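Local structure of Rio2 kinase (Chaetomium thermophilum, 4GYI) at residues Ala22-Ser27 / Gly80-Leu85; Leu85-His90 / Lys122-His127; Arg93-Ser98 / Pro180-Arg185. The protein acts as an atypical RIO-family ATP-binding kinase with an ATPase-dependent role in maturation of the pre-40S ribosomal subunit, and probably phosphorylates serine and threonine residues. All coordinates share one frame; numbering follows the deposited sequence.

Contact 1 of 3, residues Ala22-Ser27 / Gly80-Leu85; sequences AVEMGS and GGLDYL
Glu24 reaches from the helix of residues 22-26 across to Leu85 and Leu82, which lie one turn apart on the helix of residues 80-85. Its aliphatic part and Leu85 run past each other in opposite directions. The methyl CD1 of Leu85 therefore lies alongside the glutamate, 3.7 Å from Glu24 CB at one end and 3.6 Å from Glu24 OE1 at the other. The glutamate can span this distance because its CG is anti to the backbone N (chi1 -178°) and the chain stays extended beyond it, carrying the carboxylate clear of its own helix. Leu82 comes in across the end of that chain at about a right angle, with its CD1 3.9 Å from Glu24 OE2. The backbones stay well apart, Glu24 CA and Leu82 CA being 7.9 Å from each other, and the gap is bridged by side chains alone. The carboxylate is not left among methyl groups: Glu24 OE2 forms a salt bridge with Arg185, which fixes the acid end while Leu85 lines its shaft and Leu82 closes on its tip. Leu77 of strand 75-77 touches all three residues, and Leu20 and Thr21 add to the packing round Leu85. Such helix-against-helix packing, closed by a strand of the neighbouring hairpin, belongs to the winged-helix fold of the Rio2 N-terminal domain.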
# COMPACT_ATOMS: atom_id res chain seq x y z
N ALA A 22 -18.99 -11.11 -10.22
CA ALA A 22 -19.15 -11.34 -11.66
C ALA A 22 -18.79 -10.12 -12.49
O ALA A 22 -18.25 -10.24 -13.58
CB ALA A 22 -20.59 -11.79 -11.98
N VAL A 23 -19.12 -8.93 -11.98
CA VAL A 23 -18.74 -7.71 -12.69
C VAL A 23 -17.22 -7.56 -12.66
O VAL A 23 -16.59 -7.20 -13.66
CB VAL A 23 -19.40 -6.47 -12.07
CG1 VAL A 23 -18.85 -5.21 -12.72
CG2 VAL A 23 -20.91 -6.55 -12.23
N GLU A 24 -16.63 -7.88 -11.51
CA GLU A 24 -15.19 -7.85 -11.40
C GLU A 24 -14.54 -8.78 -12.43
O GLU A 24 -13.61 -8.39 -13.12
CB GLU A 24 -14.74 -8.21 -9.99
CG GLU A 24 -13.22 -8.14 -9.83
CD GLU A 24 -12.72 -8.74 -8.54
OE1 GLU A 24 -13.37 -9.66 -8.01
OE2 GLU A 24 -11.66 -8.30 -8.05
N MET A 25 -15.01 -10.02 -12.52
CA MET A 25 -14.38 -10.99 -13.41
C MET A 25 -14.55 -10.63 -14.87
O MET A 25 -13.65 -10.84 -15.67
CB MET A 25 -14.92 -12.39 -13.17
CG MET A 25 -14.33 -13.08 -11.97
SD MET A 25 -15.35 -14.49 -11.51
CE MET A 25 -14.42 -15.13 -10.11
N GLY A 26 -15.71 -10.09 -15.21
CA GLY A 26 -16.02 -9.70 -16.57
C GLY A 26 -15.31 -8.44 -17.02
O GLY A 26 -15.26 -8.16 -18.22
N SER A 27 -14.77 -7.67 -16.08
CA SER A 27 -14.05 -6.46 -16.45
C SER A 27 -12.56 -6.75 -16.62
O SER A 27 -11.77 -5.84 -16.81
CB SER A 27 -14.27 -5.33 -15.44
OG SER A 27 -13.99 -5.75 -14.13
N GLY A 80 -15.48 1.89 -4.97
CA GLY A 80 -16.16 1.40 -3.78
C GLY A 80 -16.43 -0.09 -3.91
O GLY A 80 -16.26 -0.85 -2.95
N GLY A 81 -16.83 -0.51 -5.10
CA GLY A 81 -17.08 -1.92 -5.37
C GLY A 81 -15.88 -2.82 -5.12
O GLY A 81 -16.00 -3.88 -4.49
N LEU A 82 -14.71 -2.37 -5.60
CA LEU A 82 -13.45 -3.10 -5.39
C LEU A 82 -13.08 -3.18 -3.90
O LEU A 82 -12.70 -4.24 -3.41
CB LEU A 82 -12.32 -2.43 -6.21
CG LEU A 82 -11.02 -3.23 -6.37
CD1 LEU A 82 -11.25 -4.49 -7.23
CD2 LEU A 82 -9.88 -2.38 -6.95
N ASP A 83 -13.16 -2.03 -3.21
CA ASP A 83 -13.00 -1.96 -1.75
C ASP A 83 -13.84 -3.06 -1.08
O ASP A 83 -13.32 -3.89 -0.31
CB ASP A 83 -13.48 -0.60 -1.21
CG ASP A 83 -12.61 0.58 -1.66
OD1 ASP A 83 -11.53 0.36 -2.26
OD2 ASP A 83 -13.01 1.75 -1.40
N TYR A 84 -15.13 -3.07 -1.39
CA TYR A 84 -16.06 -4.05 -0.80
C TYR A 84 -15.62 -5.48 -1.09
O TYR A 84 -15.59 -6.31 -0.19
CB TYR A 84 -17.49 -3.83 -1.30
CG TYR A 84 -18.32 -2.88 -0.47
CD1 TYR A 84 -19.62 -3.20 -0.10
CD2 TYR A 84 -17.81 -1.65 -0.07
CE1 TYR A 84 -20.39 -2.32 0.64
CE2 TYR A 84 -18.57 -0.77 0.68
CZ TYR A 84 -19.86 -1.11 1.03
OH TYR A 84 -20.61 -0.22 1.77
N LEU A 85 -15.26 -5.74 -2.34
CA LEU A 85 -14.78 -7.07 -2.72
C LEU A 85 -13.54 -7.46 -1.93
O LEU A 85 -13.43 -8.59 -1.49
CB LEU A 85 -14.50 -7.14 -4.22
CG LEU A 85 -15.74 -7.23 -5.10
CD1 LEU A 85 -15.38 -7.02 -6.55
CD2 LEU A 85 -16.44 -8.57 -4.89

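Contact 2 of 3, residues Leu85-His90 / Lys122-His127. With ADP (adenosine-5'-diphosphate), chain B; EDO (1,2-ethanediol), chain D.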
# COMPACT_ATOMS: atom_id res chain seq x y z
N LEU A 85 -15.26 -5.74 -2.34
CA LEU A 85 -14.78 -7.07 -2.72
C LEU A 85 -13.54 -7.46 -1.93
O LEU A 85 -13.43 -8.59 -1.49
CB LEU A 85 -14.50 -7.14 -4.22
CG LEU A 85 -15.74 -7.23 -5.10
CD1 LEU A 85 -15.38 -7.02 -6.55
CD2 LEU A 85 -16.44 -8.57 -4.89
N ALA A 86 -12.61 -6.52 -1.77
CA ALA A 86 -11.42 -6.78 -0.96
C ALA A 86 -11.78 -7.13 0.48
O ALA A 86 -11.27 -8.08 1.04
CB ALA A 86 -10.47 -5.58 -0.99
N LEU A 87 -12.66 -6.33 1.08
CA LEU A 87 -13.07 -6.56 2.47
C LEU A 87 -13.74 -7.91 2.64
O LEU A 87 -13.51 -8.62 3.62
CB LEU A 87 -14.02 -5.46 2.95
CG LEU A 87 -13.39 -4.19 3.50
CD1 LEU A 87 -14.47 -3.14 3.73
CD2 LEU A 87 -12.65 -4.49 4.79
N HIS A 88 -14.59 -8.26 1.68
CA HIS A 88 -15.30 -9.53 1.69
C HIS A 88 -14.32 -10.70 1.71
O HIS A 88 -14.49 -11.67 2.46
CB HIS A 88 -16.19 -9.61 0.45
CG HIS A 88 -17.24 -10.67 0.53
ND1 HIS A 88 -18.28 -10.61 1.43
CD2 HIS A 88 -17.39 -11.82 -0.16
CE1 HIS A 88 -19.04 -11.68 1.28
NE2 HIS A 88 -18.53 -12.43 0.32
N THR A 89 -13.29 -10.59 0.89
CA THR A 89 -12.25 -11.61 0.83
C THR A 89 -11.52 -11.69 2.17
O THR A 89 -11.28 -12.79 2.68
CB THR A 89 -11.27 -11.33 -0.32
OG1 THR A 89 -11.97 -11.44 -1.55
CG2 THR A 89 -10.11 -12.31 -0.32
N HIS A 90 -11.18 -10.54 2.76
CA HIS A 90 -10.52 -10.55 4.07
C HIS A 90 -11.44 -11.14 5.15
O HIS A 90 -10.98 -11.85 6.04
CB HIS A 90 -10.08 -9.15 4.48
CG HIS A 90 -8.99 -8.58 3.65
ND1 HIS A 90 -7.80 -9.24 3.43
CD2 HIS A 90 -8.89 -7.39 3.00
CE1 HIS A 90 -7.02 -8.49 2.66
NE2 HIS A 90 -7.65 -7.36 2.39
N LYS A 122 -5.49 -4.70 13.77
CA LYS A 122 -4.50 -4.72 12.70
C LYS A 122 -4.77 -3.54 11.76
O LYS A 122 -5.81 -2.88 11.88
CB LYS A 122 -4.61 -6.02 11.90
CG LYS A 122 -4.65 -7.27 12.76
CD LYS A 122 -5.36 -8.38 12.04
CE LYS A 122 -5.59 -9.56 12.95
NZ LYS A 122 -4.36 -10.36 13.20
N VAL A 123 -3.85 -3.28 10.84
CA VAL A 123 -4.02 -2.20 9.88
C VAL A 123 -4.43 -2.72 8.51
O VAL A 123 -3.88 -3.70 8.03
CB VAL A 123 -2.72 -1.36 9.74
CG1 VAL A 123 -2.71 -0.54 8.45
CG2 VAL A 123 -2.56 -0.46 10.95
N LEU A 124 -5.42 -2.07 7.91
CA LEU A 124 -5.76 -2.34 6.53
C LEU A 124 -5.29 -1.16 5.69
O LEU A 124 -5.69 -0.02 5.93
CB LEU A 124 -7.27 -2.51 6.39
CG LEU A 124 -7.77 -2.64 4.94
CD1 LEU A 124 -7.35 -3.98 4.35
CD2 LEU A 124 -9.28 -2.50 4.88
N LYS A 125 -4.42 -1.41 4.73
CA LYS A 125 -3.96 -0.33 3.85
C LYS A 125 -4.63 -0.50 2.50
O LYS A 125 -4.63 -1.60 1.95
CB LYS A 125 -2.44 -0.34 3.70
CG LYS A 125 -1.87 0.80 2.80
CD LYS A 125 -0.35 0.75 2.80
CE LYS A 125 0.28 1.80 1.87
NZ LYS A 125 1.75 1.93 2.13
N ILE A 126 -5.21 0.57 1.98
CA ILE A 126 -5.88 0.54 0.69
C ILE A 126 -5.16 1.48 -0.27
O ILE A 126 -5.09 2.67 -0.02
CB ILE A 126 -7.35 1.02 0.83
CG1 ILE A 126 -8.08 0.14 1.87
CG2 ILE A 126 -8.06 0.96 -0.53
CD1 ILE A 126 -9.53 0.56 2.13
N HIS A 127 -4.60 0.95 -1.35
CA HIS A 127 -3.86 1.79 -2.27
C HIS A 127 -4.78 2.59 -3.18
O HIS A 127 -5.78 2.07 -3.69
CB HIS A 127 -2.86 0.96 -3.08
CG HIS A 127 -1.68 0.48 -2.30
ND1 HIS A 127 -0.53 1.23 -2.16
CD2 HIS A 127 -1.47 -0.66 -1.60
CE1 HIS A 127 0.34 0.57 -1.42
NE2 HIS A 127 -0.20 -0.59 -1.07
PB ADP B . 1.03 6.07 2.49
O1B ADP B . -0.32 6.65 2.14
O2B ADP B . 2.14 7.03 2.87
O3B ADP B . 1.41 5.06 1.32
PA ADP B . 1.90 4.49 4.74
O1A ADP B . 3.10 5.40 4.69
O2A ADP B . 2.12 2.99 4.58
O3A ADP B . 0.79 5.00 3.69
O5' ADP B . 1.12 4.82 6.10
C5' ADP B . 0.68 6.16 6.36
C4' ADP B . 0.63 6.40 7.87
O4' ADP B . -0.20 5.41 8.51
C3' ADP B . 1.98 6.29 8.58
O3' ADP B . 2.74 7.50 8.57
C2' ADP B . 1.60 5.87 9.98
O2' ADP B . 1.09 7.00 10.71
C1' ADP B . 0.38 5.01 9.75
N9 ADP B . 0.69 3.57 9.60
C8 ADP B . 0.77 2.90 8.44
N7 ADP B . 1.02 1.58 8.64
C5 ADP B . 1.09 1.42 9.98
C6 ADP B . 1.31 0.28 10.89
N6 ADP B . 1.51 -0.95 10.40
N1 ADP B . 1.30 0.53 12.22
C2 ADP B . 1.09 1.76 12.73
N3 ADP B . 0.87 2.84 11.96
C4 ADP B . 0.87 2.73 10.61
C1 EDO D . -7.77 3.14 -7.42
O1 EDO D . -6.45 3.50 -6.99
C2 EDO D . -8.62 2.85 -6.20
O2 EDO D . -7.90 1.95 -5.37
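Leu124 projects from the strand of residues 122-127 toward the helix of residues 85-90 and meets Leu87 and His90 with one methyl each. Its CG is anti to the backbone N (chi1 173°), and the fork at its end faces the helix. One prong, Leu124 CD2, touches Leu87 CD2 at 3.9 Å, an apolar methyl-to-methyl contact. The other prong approaches the imidazole at a slant, with Leu124 CD1 3.9 Å from His90 NE2 and nearly as close to His90 CD2. That buried nitrogen is satisfied by a hydrogen bond with Thr187, which ties down the polar end of the ring while a methyl rests near it. Val189, Met112 and Val114 press on Leu124 from the neighbouring strands, so this is the tight part of the contact. Beside it the fit between the two segments is looser: Ala86 CB points toward the strand but stays 6.4 Å from Leu124 CD1, and Ile126 keeps a similar distance from the helix. The helix is partly open to solvent on its outer side, where His88 stacks on Trp17; Thr89, also partly exposed, is hydrogen-bonded to Arg185 at its flank. The opposite face of the strand serves the nucleotide. Val123 CG2 lies 3.9 Å from C6 of the adenine, and the fully extended Lys125 places NZ 2.7 Å from ADP O2A, with a weak second bond to ADP O3B. Lys125 NZ also forms a salt bridge with Glu163 and a hydrogen bond to the phosphoaspartate at position 258. A strand lysine paired with a helix glutamate at the nucleotide phosphates is the signature of the protein kinase N-lobe, and here the N-terminal winged-helix domain packs on the back of that lobe's sheet.

Contact 3 of 3, residues Arg93-Ser98 / Pro180-Arg185; sequences RKDVYS and PIAQSR. With EDO (1,2-ethanediol), chain E.
Asp95 and Ala182 bring the backbones closest, their CA atoms 7.3 Å apart, where a loop passes a strand interrupted by a classic beta bulge: Ile181 and Ala182 both face Val189. The Asp95 carboxylate sits over this bulge, with OD2 3.4 Å from Ala182 CB and OD1 4.1 Å from Ile181 CG2. The loop starts with a Schellman motif in which Lys94 takes positive phi, turning the chain so that Asp95 faces the strand. A water links the segments, donating to Gln183 O and accepting a weak bond from Arg93 NE. The Gln183 side chain leaves on the other side, bent at chi2 (-85°), and its amide holds O2 of the ethanediol in chain E, probably from the crystallisation liquor, through OE1 at 3.3 Å and NE2 at 3.2 Å. With an alanine at Gln183, that diol hydroxyl would probably lose both amide partners and Phe164 the side chain packed against it. The loop joins helix 79-92 to strand 98-105, while strand 180-184 edges the sheet beside strand 187-191, with Pro180 and Gln183 touching helix 149-172.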
# COMPACT_ATOMS: atom_id res chain seq x y z
N ARG A 93 -11.80 -15.08 4.59
CA ARG A 93 -10.59 -15.78 5.01
C ARG A 93 -10.33 -15.57 6.49
O ARG A 93 -9.35 -16.08 7.02
CB ARG A 93 -9.37 -15.30 4.20
CG ARG A 93 -9.52 -15.41 2.69
CD ARG A 93 -8.16 -15.46 1.99
NE ARG A 93 -8.29 -15.30 0.54
CZ ARG A 93 -8.61 -16.28 -0.30
NH1 ARG A 93 -8.84 -17.51 0.16
NH2 ARG A 93 -8.70 -16.05 -1.61
N LYS A 94 -11.20 -14.78 7.13
CA LYS A 94 -11.19 -14.53 8.57
C LYS A 94 -10.00 -13.71 9.06
O LYS A 94 -9.55 -13.84 10.20
CB LYS A 94 -11.34 -15.83 9.37
CG LYS A 94 -12.63 -16.58 9.06
CD LYS A 94 -12.83 -17.77 9.98
CE LYS A 94 -13.91 -18.73 9.47
NZ LYS A 94 -15.30 -18.18 9.57
N ASP A 95 -9.53 -12.82 8.20
CA ASP A 95 -8.46 -11.91 8.57
C ASP A 95 -9.04 -10.63 9.16
O ASP A 95 -8.41 -9.99 10.00
CB ASP A 95 -7.54 -11.64 7.37
CG ASP A 95 -6.72 -12.88 6.98
OD1 ASP A 95 -6.13 -13.51 7.88
OD2 ASP A 95 -6.70 -13.24 5.78
N VAL A 96 -10.25 -10.29 8.74
CA VAL A 96 -10.91 -9.09 9.22
C VAL A 96 -12.31 -9.42 9.71
O VAL A 96 -13.09 -10.03 8.99
CB VAL A 96 -11.02 -8.04 8.11
CG1 VAL A 96 -11.94 -6.91 8.56
CG2 VAL A 96 -9.65 -7.51 7.74
N TYR A 97 -12.63 -9.01 10.94
CA TYR A 97 -13.96 -9.25 11.48
C TYR A 97 -14.77 -7.96 11.54
O TYR A 97 -15.97 -7.96 11.24
CB TYR A 97 -13.87 -9.90 12.87
CG TYR A 97 -15.21 -10.22 13.47
CD1 TYR A 97 -16.01 -11.22 12.94
CD2 TYR A 97 -15.68 -9.53 14.59
CE1 TYR A 97 -17.25 -11.52 13.49
CE2 TYR A 97 -16.91 -9.82 15.15
CZ TYR A 97 -17.70 -10.82 14.60
OH TYR A 97 -18.92 -11.12 15.14
N SER A 98 -14.11 -6.87 11.92
CA SER A 98 -14.73 -5.56 12.02
C SER A 98 -13.77 -4.49 11.54
O SER A 98 -12.54 -4.69 11.52
CB SER A 98 -15.12 -5.25 13.45
OG SER A 98 -13.97 -5.34 14.27
N PRO A 180 3.46 -8.70 7.76
CA PRO A 180 2.43 -8.75 6.72
C PRO A 180 1.47 -9.90 7.03
O PRO A 180 1.92 -10.99 7.39
CB PRO A 180 3.24 -9.05 5.45
CG PRO A 180 4.40 -9.90 5.95
CD PRO A 180 4.72 -9.38 7.35
N ILE A 181 0.17 -9.68 6.90
CA ILE A 181 -0.78 -10.73 7.27
C ILE A 181 -1.57 -11.29 6.09
O ILE A 181 -1.72 -12.49 5.96
CB ILE A 181 -1.74 -10.26 8.37
CG1 ILE A 181 -0.95 -9.90 9.63
CG2 ILE A 181 -2.78 -11.34 8.67
CD1 ILE A 181 -1.76 -9.10 10.64
N ALA A 182 -2.08 -10.43 5.22
CA ALA A 182 -2.83 -10.92 4.06
C ALA A 182 -2.85 -9.85 3.00
O ALA A 182 -2.55 -8.70 3.28
CB ALA A 182 -4.24 -11.28 4.46
N GLN A 183 -3.21 -10.22 1.78
CA GLN A 183 -3.25 -9.25 0.70
C GLN A 183 -4.39 -9.59 -0.23
O GLN A 183 -4.53 -10.74 -0.64
CB GLN A 183 -1.91 -9.23 -0.05
CG GLN A 183 -1.80 -8.17 -1.14
CD GLN A 183 -2.38 -8.63 -2.47
OE1 GLN A 183 -2.13 -9.75 -2.91
NE2 GLN A 183 -3.18 -7.77 -3.10
N SER A 184 -5.23 -8.62 -0.57
CA SER A 184 -6.26 -8.88 -1.57
C SER A 184 -6.44 -7.68 -2.47
O SER A 184 -6.68 -6.58 -1.99
CB SER A 184 -7.58 -9.27 -0.92
OG SER A 184 -8.59 -9.46 -1.91
N ARG A 185 -6.32 -7.89 -3.78
CA ARG A 185 -6.50 -6.80 -4.74
C ARG A 185 -5.58 -5.61 -4.41
O ARG A 185 -4.35 -5.75 -4.36
CB ARG A 185 -7.98 -6.40 -4.81
CG ARG A 185 -8.86 -7.53 -5.30
CD ARG A 185 -10.30 -7.32 -4.87
NE ARG A 185 -11.22 -8.31 -5.43
CZ ARG A 185 -11.62 -9.41 -4.79
NH1 ARG A 185 -11.16 -9.69 -3.58
NH2 ARG A 185 -12.46 -10.22 -5.37
C1 EDO E . -6.53 -10.19 -6.26
O1 EDO E . -5.93 -9.47 -7.36
C2 EDO E . -5.47 -10.63 -5.27
O2 EDO E . -4.33 -9.75 -5.33
O HOH W 1 -6.46 -12.74 0.99

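In the fold
Helix 79-92 is common to contacts 1 and 2, which share Leu85 and have centres about 13 Å apart; Asp83 OD1 also touches Ile126 CG2 at 3.9 Å. Arg185 is the hub that joins contact 3 to both, through its salt bridge to Glu24, although the centres of contacts 1 and 3 are about 17 Å apart, and through a probable hydrogen bond to Thr89. Contacts 2 and 3, with centres about 6 Å apart, reach the same sheet. Contact 2 holds Val123 and Lys125 of the ADP pocket, the side chain of Ile181 in contact 3 is about 9 Å from ADP, and contact 1 lies away from the nucleotide site.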